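Local coordinates for 47 KDA membrane antigen (Treponema pallidum, PDB 1O75), which acts as a zinc-stimulated carboxypeptidase on synthetic depsipeptides, binds penicillin, and is a possible D,D-carboxypeptidase of the spirochaete's peptidoglycan, at residues A362-D376 and S387-R401. The protein carries 2 engineered substitutions. Residues are numbered along the deposited sequence; the frame is centred on the assembly and turned at random.
Sequences AVDVFADGQPKLVSD and SADFTPGTEYTVEVR
Val-365 and Phe-390 form the tight apolar side of this contact: Val-365 CG1, placed anti to the backbone N (chi1 180°), comes within 3.4 Å of Phe-390 CE1, the two side chains crossing at about a right angle. Beside them Leu-373 CD1 presses on Tyr-396 CE2 at 3.3 Å. Val-365 O accepts from both Leu-373 N and Val-374 N, a classic bulge that lets both side chains reach segment 387-401. Strand 340-344 covers this face, Leu-343 on Phe-390 and Tyr-396, Ile-341 on Val-398 and Val-400, consistent with sandwich-like packing.

The other face of the sheet is mixed and firmly bonded. Phe-366 lays its ring over Thr-397, whose CB sits 3.9 Å from the ring centroid, a CH-pi contact. At the end where Ala-362 faces Arg-401, Arg-401 grips Asp-364 end-on: NH1 to OD2 at 2.7 Å and NH2 to OD1 at 3.1 Å. Asp-376 N also donates to Asp-364 OD1. Arg-401 NH2 meets Asp-376 OD1 at 2.9 Å, and Arg-401 NH1 meets Glu-399 OE2 at 2.9 Å, while Glu-399 OE1 pairs with Arg-409.

The loose, solvent-facing side is the opposite end, before exposed Gly-369 and Gln-370. There Asp-368 OD1 lies 3.7 Å from Glu-395 OE2, a repulsion probably eased by weak, long pairs of Asp-368 with Lys-411 of both subunits. With three carboxylates around it, the Arg-401 guanidinium is fixed in rotation and probably offsets the repulsion between Asp-364 and Glu-399, favouring their ionised forms.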
ATOM      1  N   ALA B 362      13.322 -12.720  14.131  1.00 59.15           N
ATOM      2  CA  ALA B 362      13.267 -12.747  12.677  1.00 57.46           C
ATOM      3  C   ALA B 362      13.798 -11.426  12.131  1.00 57.55           C
ATOM      4  O   ALA B 362      13.886 -10.435  12.864  1.00 56.45           O
ATOM      5  CB  ALA B 362      11.835 -12.970  12.212  1.00 57.64           C
ATOM      6  N   VAL B 363      14.164 -11.405  10.854  1.00 55.36           N
ATOM      7  CA  VAL B 363      14.680 -10.178  10.273  1.00 55.00           C
ATOM      8  C   VAL B 363      14.208  -9.913   8.852  1.00 54.68           C
ATOM      9  O   VAL B 363      13.752 -10.814   8.142  1.00 53.83           O
ATOM     10  CB  VAL B 363      16.230 -10.167  10.232  1.00 55.26           C
ATOM     11  CG1 VAL B 363      16.804 -10.495  11.600  1.00 55.17           C
ATOM     12  CG2 VAL B 363      16.725 -11.155   9.181  1.00 54.83           C
ATOM     13  N   ASP B 364      14.310  -8.650   8.464  1.00 53.97           N
ATOM     14  CA  ASP B 364      14.006  -8.208   7.112  1.00 54.66           C
ATOM     15  C   ASP B 364      15.324  -7.536   6.739  1.00 54.82           C
ATOM     16  O   ASP B 364      16.066  -7.102   7.626  1.00 56.78           O
ATOM     17  CB  ASP B 364      12.888  -7.151   7.063  1.00 52.51           C
ATOM     18  CG  ASP B 364      11.515  -7.708   7.401  1.00 52.69           C
ATOM     19  OD1 ASP B 364      11.262  -8.911   7.186  1.00 49.78           O
ATOM     20  OD2 ASP B 364      10.673  -6.917   7.873  1.00 51.18           O
ATOM     21  N   VAL B 365      15.641  -7.472   5.454  1.00 54.11           N
ATOM     22  CA  VAL B 365      16.861  -6.804   5.030  1.00 55.42           C
ATOM     23  C   VAL B 365      16.554  -6.133   3.711  1.00 56.32           C
ATOM     24  O   VAL B 365      16.070  -6.780   2.781  1.00 54.67           O
ATOM     25  CB  VAL B 365      18.031  -7.774   4.826  1.00 56.43           C
ATOM     26  CG1 VAL B 365      19.260  -6.988   4.372  1.00 57.02           C
ATOM     27  CG2 VAL B 365      18.326  -8.527   6.124  1.00 56.13           C
ATOM     28  N   PHE B 366      16.821  -4.834   3.635  1.00 57.43           N
ATOM     29  CA  PHE B 366      16.544  -4.095   2.420  1.00 61.00           C
ATOM     30  C   PHE B 366      17.397  -2.848   2.307  1.00 63.19           C
ATOM     31  O   PHE B 366      17.707  -2.209   3.314  1.00 64.11           O
ATOM     32  CB  PHE B 366      15.055  -3.720   2.372  1.00 59.93           C
ATOM     33  CG  PHE B 366      14.593  -2.891   3.542  1.00 60.09           C
ATOM     34  CD1 PHE B 366      14.704  -1.501   3.521  1.00 60.79           C
ATOM     35  CD2 PHE B 366      14.048  -3.499   4.669  1.00 59.52           C
ATOM     36  CE1 PHE B 366      14.275  -0.728   4.608  1.00 60.48           C
ATOM     37  CE2 PHE B 366      13.617  -2.738   5.758  1.00 60.08           C
ATOM     38  CZ  PHE B 366      13.731  -1.349   5.727  1.00 60.18           C
ATOM     39  N   ALA B 367      17.793  -2.512   1.082  1.00 65.57           N
ATOM     40  CA  ALA B 367      18.592  -1.317   0.850  1.00 67.78           C
ATOM     41  C   ALA B 367      17.626  -0.140   0.909  1.00 69.45           C
ATOM     42  O   ALA B 367      16.483  -0.250   0.468  1.00 69.21           O
ATOM     43  CB  ALA B 367      19.268  -1.390  -0.503  1.00 67.70           C
ATOM     44  N   ASP B 368      18.094   0.974   1.466  1.00 72.29           N
ATOM     45  CA  ASP B 368      17.298   2.191   1.645  1.00 74.81           C
ATOM     46  C   ASP B 368      15.941   2.238   0.930  1.00 74.82           C
ATOM     47  O   ASP B 368      14.905   1.989   1.554  1.00 75.43           O
ATOM     48  CB  ASP B 368      18.133   3.432   1.283  1.00 78.28           C
ATOM     49  CG  ASP B 368      19.403   3.562   2.139  1.00 82.27           C
ATOM     50  OD1 ASP B 368      19.361   3.232   3.350  1.00 84.07           O
ATOM     51  OD2 ASP B 368      20.447   4.008   1.603  1.00 84.06           O
ATOM     52  N   GLY B 369      15.935   2.548  -0.365  1.00 73.47           N
ATOM     53  CA  GLY B 369      14.674   2.620  -1.087  1.00 72.27           C
ATOM     54  C   GLY B 369      14.510   1.508  -2.108  1.00 71.59           C
ATOM     55  O   GLY B 369      14.168   1.751  -3.273  1.00 71.44           O
ATOM     56  N   GLN B 370      14.736   0.278  -1.666  1.00 69.36           N
ATOM     57  CA  GLN B 370      14.642  -0.877  -2.542  1.00 67.64           C
ATOM     58  C   GLN B 370      13.756  -1.971  -1.967  1.00 66.31           C
ATOM     59  O   GLN B 370      13.401  -1.937  -0.795  1.00 65.72           O
ATOM     60  CB  GLN B 370      16.041  -1.441  -2.775  1.00 67.60           C
ATOM     61  CG  GLN B 370      16.981  -0.480  -3.467  1.00 68.79           C
ATOM     62  CD  GLN B 370      16.604  -0.261  -4.918  1.00 69.87           C
ATOM     63  OE1 GLN B 370      16.493  -1.217  -5.690  1.00 68.92           O
ATOM     64  NE2 GLN B 370      16.404   0.996  -5.299  1.00 70.51           N
ATOM     65  N   PRO B 371      13.371  -2.952  -2.801  1.00 65.73           N
ATOM     66  CA  PRO B 371      12.526  -4.055  -2.331  1.00 64.66           C
ATOM     67  C   PRO B 371      13.351  -4.902  -1.367  1.00 62.82           C
ATOM     68  O   PRO B 371      14.571  -4.896  -1.440  1.00 62.47           O
ATOM     69  CB  PRO B 371      12.201  -4.818  -3.614  1.00 64.51           C
ATOM     70  CG  PRO B 371      12.269  -3.754  -4.673  1.00 65.54           C
ATOM     71  CD  PRO B 371      13.487  -2.970  -4.269  1.00 65.15           C
ATOM     72  N   LYS B 372      12.686  -5.627  -0.475  1.00 62.56           N
ATOM     73  CA  LYS B 372      13.372  -6.467   0.502  1.00 62.57           C
ATOM     74  C   LYS B 372      14.114  -7.620  -0.147  1.00 61.90           C
ATOM     75  O   LYS B 372      13.595  -8.264  -1.061  1.00 61.80           O
ATOM     76  CB  LYS B 372      12.373  -7.044   1.516  1.00 63.13           C
ATOM     77  CG  LYS B 372      11.783  -6.030   2.478  1.00 64.49           C
ATOM     78  CD  LYS B 372      10.709  -6.665   3.353  1.00 67.30           C
ATOM     79  CE  LYS B 372      10.066  -5.627   4.271  1.00 69.51           C
ATOM     80  NZ  LYS B 372       8.898  -6.185   5.024  1.00 71.94           N
ATOM     81  N   LEU B 373      15.332  -7.874   0.322  1.00 61.25           N
ATOM     82  CA  LEU B 373      16.122  -8.990  -0.188  1.00 60.83           C
ATOM     83  C   LEU B 373      15.805 -10.175   0.708  1.00 59.98           C
ATOM     84  O   LEU B 373      15.800 -11.323   0.275  1.00 59.57           O
ATOM     85  CB  LEU B 373      17.619  -8.690  -0.105  1.00 61.60           C
ATOM     86  CG  LEU B 373      18.174  -7.439  -0.789  1.00 63.27           C
ATOM     87  CD1 LEU B 373      19.688  -7.568  -0.853  1.00 63.31           C
ATOM     88  CD2 LEU B 373      17.605  -7.286  -2.199  1.00 63.49           C
ATOM     89  N   VAL B 374      15.526  -9.865   1.969  1.00 59.97           N
ATOM     90  CA  VAL B 374      15.212 -10.861   2.986  1.00 59.85           C
ATOM     91  C   VAL B 374      13.910 -10.467   3.686  1.00 60.05           C
ATOM     92  O   VAL B 374      13.783  -9.349   4.181  1.00 60.07           O
ATOM     93  CB  VAL B 374      16.360 -10.926   4.028  1.00 60.22           C
ATOM     94  CG1 VAL B 374      15.996 -11.847   5.165  1.00 60.26           C
ATOM     95  CG2 VAL B 374      17.647 -11.388   3.352  1.00 60.22           C
ATOM     96  N   SER B 375      12.940 -11.376   3.715  1.00 60.04           N
ATOM     97  CA  SER B 375      11.665 -11.107   4.373  1.00 60.53           C
ATOM     98  C   SER B 375      11.353 -12.109   5.463  1.00 61.12           C
ATOM     99  O   SER B 375      11.246 -13.308   5.203  1.00 60.25           O
ATOM    100  CB  SER B 375      10.510 -11.121   3.375  1.00 61.56           C
ATOM    101  OG  SER B 375      10.435  -9.903   2.664  1.00 64.72           O
ATOM    102  N   ASP B 376      11.209 -11.602   6.683  1.00 61.47           N
ATOM    103  CA  ASP B 376      10.876 -12.420   7.840  1.00 61.89           C
ATOM    104  C   ASP B 376      11.657 -13.727   7.935  1.00 62.40           C
ATOM    105  O   ASP B 376      11.070 -14.796   8.072  1.00 62.13           O
ATOM    106  CB  ASP B 376       9.382 -12.724   7.819  1.00 61.52           C
ATOM    107  CG  ASP B 376       8.863 -13.135   9.170  1.00 61.64           C
ATOM    108  OD1 ASP B 376       9.226 -12.458  10.156  1.00 60.55           O
ATOM    109  OD2 ASP B 376       8.092 -14.117   9.243  1.00 61.35           O
ATOM    110  N   SER B 387      19.255 -16.475   1.843  1.00 75.88           N
ATOM    111  CA  SER B 387      18.940 -16.561   0.420  1.00 75.65           C
ATOM    112  C   SER B 387      19.117 -15.194  -0.222  1.00 75.92           C
ATOM    113  O   SER B 387      18.170 -14.636  -0.780  1.00 76.11           O
ATOM    114  CB  SER B 387      17.490 -17.009   0.211  1.00 75.18           C
ATOM    115  OG  SER B 387      17.243 -18.282   0.780  1.00 76.52           O
ATOM    116  N   ALA B 388      20.323 -14.648  -0.137  1.00 75.71           N
ATOM    117  CA  ALA B 388      20.581 -13.345  -0.720  1.00 75.63           C
ATOM    118  C   ALA B 388      22.062 -13.012  -0.743  1.00 75.71           C
ATOM    119  O   ALA B 388      22.844 -13.503   0.071  1.00 75.54           O
ATOM    120  CB  ALA B 388      19.812 -12.271   0.046  1.00 75.60           C
ATOM    121  N   ASP B 389      22.436 -12.172  -1.697  1.00 75.88           N
ATOM    122  CA  ASP B 389      23.814 -11.746  -1.853  1.00 76.40           C
ATOM    123  C   ASP B 389      23.870 -10.272  -1.518  1.00 76.06           C
ATOM    124  O   ASP B 389      23.245  -9.452  -2.186  1.00 76.38           O
ATOM    125  CB  ASP B 389      24.274 -11.977  -3.296  1.00 77.08           C
ATOM    126  CG  ASP B 389      24.409 -13.450  -3.632  1.00 77.48           C
ATOM    127  OD1 ASP B 389      25.382 -14.076  -3.154  1.00 77.60           O
ATOM    128  OD2 ASP B 389      23.539 -13.978  -4.363  1.00 76.27           O
ATOM    129  N   PHE B 390      24.610  -9.937  -0.472  1.00 76.08           N
ATOM    130  CA  PHE B 390      24.724  -8.550  -0.062  1.00 76.39           C
ATOM    131  C   PHE B 390      25.878  -7.863  -0.783  1.00 76.48           C
ATOM    132  O   PHE B 390      27.044  -8.227  -0.616  1.00 76.33           O
ATOM    133  CB  PHE B 390      24.902  -8.473   1.459  1.00 76.92           C
ATOM    134  CG  PHE B 390      23.764  -9.096   2.230  1.00 77.13           C
ATOM    135  CD1 PHE B 390      22.475  -8.570   2.139  1.00 77.03           C
ATOM    136  CD2 PHE B 390      23.972 -10.230   3.013  1.00 76.99           C
ATOM    137  CE1 PHE B 390      21.409  -9.169   2.816  1.00 77.27           C
ATOM    138  CE2 PHE B 390      22.915 -10.836   3.693  1.00 77.30           C
ATOM    139  CZ  PHE B 390      21.630 -10.303   3.593  1.00 77.35           C
ATOM    140  N   THR B 391      25.529  -6.872  -1.597  1.00 76.23           N
ATOM    141  CA  THR B 391      26.501  -6.109  -2.368  1.00 76.12           C
ATOM    142  C   THR B 391      27.485  -5.368  -1.466  1.00 76.18           C
ATOM    143  O   THR B 391      27.113  -4.407  -0.782  1.00 75.75           O
ATOM    144  CB  THR B 391      25.798  -5.067  -3.269  1.00 76.05           C
ATOM    145  OG1 THR B 391      24.849  -5.726  -4.118  1.00 75.56           O
ATOM    146  CG2 THR B 391      26.819  -4.328  -4.125  1.00 75.84           C
ATOM    147  N   PRO B 392      28.759  -5.810  -1.448  1.00 75.94           N
ATOM    148  CA  PRO B 392      29.778  -5.161  -0.619  1.00 75.28           C
ATOM    149  C   PRO B 392      29.785  -3.655  -0.858  1.00 74.67           C
ATOM    150  O   PRO B 392      29.592  -3.193  -1.987  1.00 74.57           O
ATOM    151  CB  PRO B 392      31.066  -5.839  -1.076  1.00 75.24           C
ATOM    152  CG  PRO B 392      30.604  -7.243  -1.338  1.00 75.77           C
ATOM    153  CD  PRO B 392      29.303  -7.017  -2.099  1.00 75.82           C
ATOM    154  N   GLY B 393      29.985  -2.894   0.214  1.00 74.18           N
ATOM    155  CA  GLY B 393      29.994  -1.449   0.099  1.00 73.01           C
ATOM    156  C   GLY B 393      28.600  -0.853   0.192  1.00 72.65           C
ATOM    157  O   GLY B 393      28.451   0.355   0.373  1.00 71.95           O
ATOM    158  N   THR B 394      27.573  -1.695   0.067  1.00 72.25           N
ATOM    159  CA  THR B 394      26.191  -1.220   0.144  1.00 72.44           C
ATOM    160  C   THR B 394      25.683  -1.217   1.584  1.00 71.75           C
ATOM    161  O   THR B 394      25.905  -2.171   2.331  1.00 71.91           O
ATOM    162  CB  THR B 394      25.241  -2.097  -0.691  1.00 72.97           C
ATOM    163  OG1 THR B 394      25.687  -2.128  -2.051  1.00 74.36           O
ATOM    164  CG2 THR B 394      23.822  -1.543  -0.640  1.00 73.27           C
ATOM    165  N   GLU B 395      25.008  -0.140   1.972  1.00 71.07           N
ATOM    166  CA  GLU B 395      24.460  -0.040   3.319  1.00 70.05           C
ATOM    167  C   GLU B 395      22.996  -0.467   3.311  1.00 69.21           C
ATOM    168  O   GLU B 395      22.135   0.230   2.763  1.00 68.94           O
ATOM    169  CB  GLU B 395      24.567   1.392   3.843  1.00 70.42           C
ATOM    170  CG  GLU B 395      23.675   1.665   5.041  1.00 71.38           C
ATOM    171  CD  GLU B 395      23.615   3.138   5.403  1.00 72.13           C
ATOM    172  OE1 GLU B 395      24.503   3.611   6.145  1.00 72.85           O
ATOM    173  OE2 GLU B 395      22.683   3.828   4.934  1.00 73.30           O
ATOM    174  N   TYR B 396      22.726  -1.618   3.918  1.00 67.66           N
ATOM    175  CA  TYR B 396      21.373  -2.155   4.003  1.00 66.39           C
ATOM    176  C   TYR B 396      20.743  -1.875   5.362  1.00 64.43           C
ATOM    177  O   TYR B 396      21.435  -1.605   6.349  1.00 64.24           O
ATOM    178  CB  TYR B 396      21.376  -3.671   3.789  1.00 67.12           C
ATOM    179  CG  TYR B 396      21.857  -4.133   2.436  1.00 68.49           C
ATOM    180  CD1 TYR B 396      23.218  -4.253   2.156  1.00 69.53           C
ATOM    181  CD2 TYR B 396      20.945  -4.474   1.438  1.00 68.72           C
ATOM    182  CE1 TYR B 396      23.662  -4.714   0.905  1.00 70.08           C
ATOM    183  CE2 TYR B 396      21.372  -4.930   0.193  1.00 69.58           C
ATOM    184  CZ  TYR B 396      22.729  -5.051  -0.068  1.00 70.28           C
ATOM    185  OH  TYR B 396      23.138  -5.528  -1.294  1.00 69.22           O
ATOM    186  N   THR B 397      19.418  -1.933   5.405  1.00 62.21           N
ATOM    187  CA  THR B 397      18.695  -1.742   6.651  1.00 58.90           C
ATOM    188  C   THR B 397      18.332  -3.153   7.085  1.00 57.45           C
ATOM    189  O   THR B 397      17.891  -3.966   6.260  1.00 56.42           O
ATOM    190  CB  THR B 397      17.396  -0.932   6.449  1.00 59.28           C
ATOM    191  OG1 THR B 397      17.722   0.401   6.035  1.00 60.01           O
ATOM    192  CG2 THR B 397      16.592  -0.869   7.752  1.00 58.60           C
ATOM    193  N   VAL B 398      18.555  -3.447   8.364  1.00 54.80           N
ATOM    194  CA  VAL B 398      18.229  -4.752   8.930  1.00 53.68           C
ATOM    195  C   VAL B 398      17.280  -4.537  10.097  1.00 52.87           C
ATOM    196  O   VAL B 398      17.637  -3.898  11.095  1.00 52.04           O
ATOM    197  CB  VAL B 398      19.471  -5.492   9.485  1.00 53.93           C
ATOM    198  CG1 VAL B 398      19.066  -6.881   9.985  1.00 52.71           C
ATOM    199  CG2 VAL B 398      20.537  -5.606   8.414  1.00 54.21           C
ATOM    200  N   GLU B 399      16.066  -5.056   9.971  1.00 51.06           N
ATOM    201  CA  GLU B 399      15.106  -4.923  11.049  1.00 48.44           C
ATOM    202  C   GLU B 399      15.044  -6.252  11.779  1.00 47.14           C
ATOM    203  O   GLU B 399      14.923  -7.309  11.159  1.00 46.00           O
ATOM    204  CB  GLU B 399      13.716  -4.554  10.524  1.00 49.22           C
ATOM    205  CG  GLU B 399      12.677  -4.498  11.642  1.00 50.23           C
ATOM    206  CD  GLU B 399      11.331  -3.981  11.188  1.00 51.19           C
ATOM    207  OE1 GLU B 399      11.274  -2.841  10.690  1.00 53.12           O
ATOM    208  OE2 GLU B 399      10.332  -4.712  11.339  1.00 50.51           O
ATOM    209  N   VAL B 400      15.144  -6.197  13.099  1.00 45.33           N
ATOM    210  CA  VAL B 400      15.085  -7.404  13.905  1.00 44.63           C
ATOM    211  C   VAL B 400      13.855  -7.364  14.787  1.00 44.60           C
ATOM    212  O   VAL B 400      13.684  -6.442  15.578  1.00 44.45           O
ATOM    213  CB  VAL B 400      16.324  -7.545  14.808  1.00 43.67           C
ATOM    214  CG1 VAL B 400      16.187  -8.780  15.692  1.00 42.54           C
ATOM    215  CG2 VAL B 400      17.574  -7.641  13.945  1.00 44.01           C
ATOM    216  N   ARG B 401      12.988  -8.354  14.627  1.00 45.17           N
ATOM    217  CA  ARG B 401      11.790  -8.448  15.443  1.00 46.51           C
ATOM    218  C   ARG B 401      12.027  -9.483  16.540  1.00 47.41           C
ATOM    219  O   ARG B 401      12.348 -10.639  16.255  1.00 47.64           O
ATOM    220  CB  ARG B 401      10.587  -8.859  14.590  1.00 46.38           C
ATOM    221  CG  ARG B 401      10.049  -7.734  13.715  1.00 46.97           C
ATOM    222  CD  ARG B 401       8.805  -8.166  12.970  1.00 47.60           C
ATOM    223  NE  ARG B 401       9.107  -9.096  11.888  1.00 46.69           N
ATOM    224  CZ  ARG B 401       9.620  -8.746  10.711  1.00 46.73           C
ATOM    225  NH1 ARG B 401       9.891  -7.473  10.448  1.00 44.22           N
ATOM    226  NH2 ARG B 401       9.870  -9.676   9.797  1.00 44.58           N
TER
HETATM  227  O   HOH W   1       8.389 -11.752  12.442  1.00 46.84           O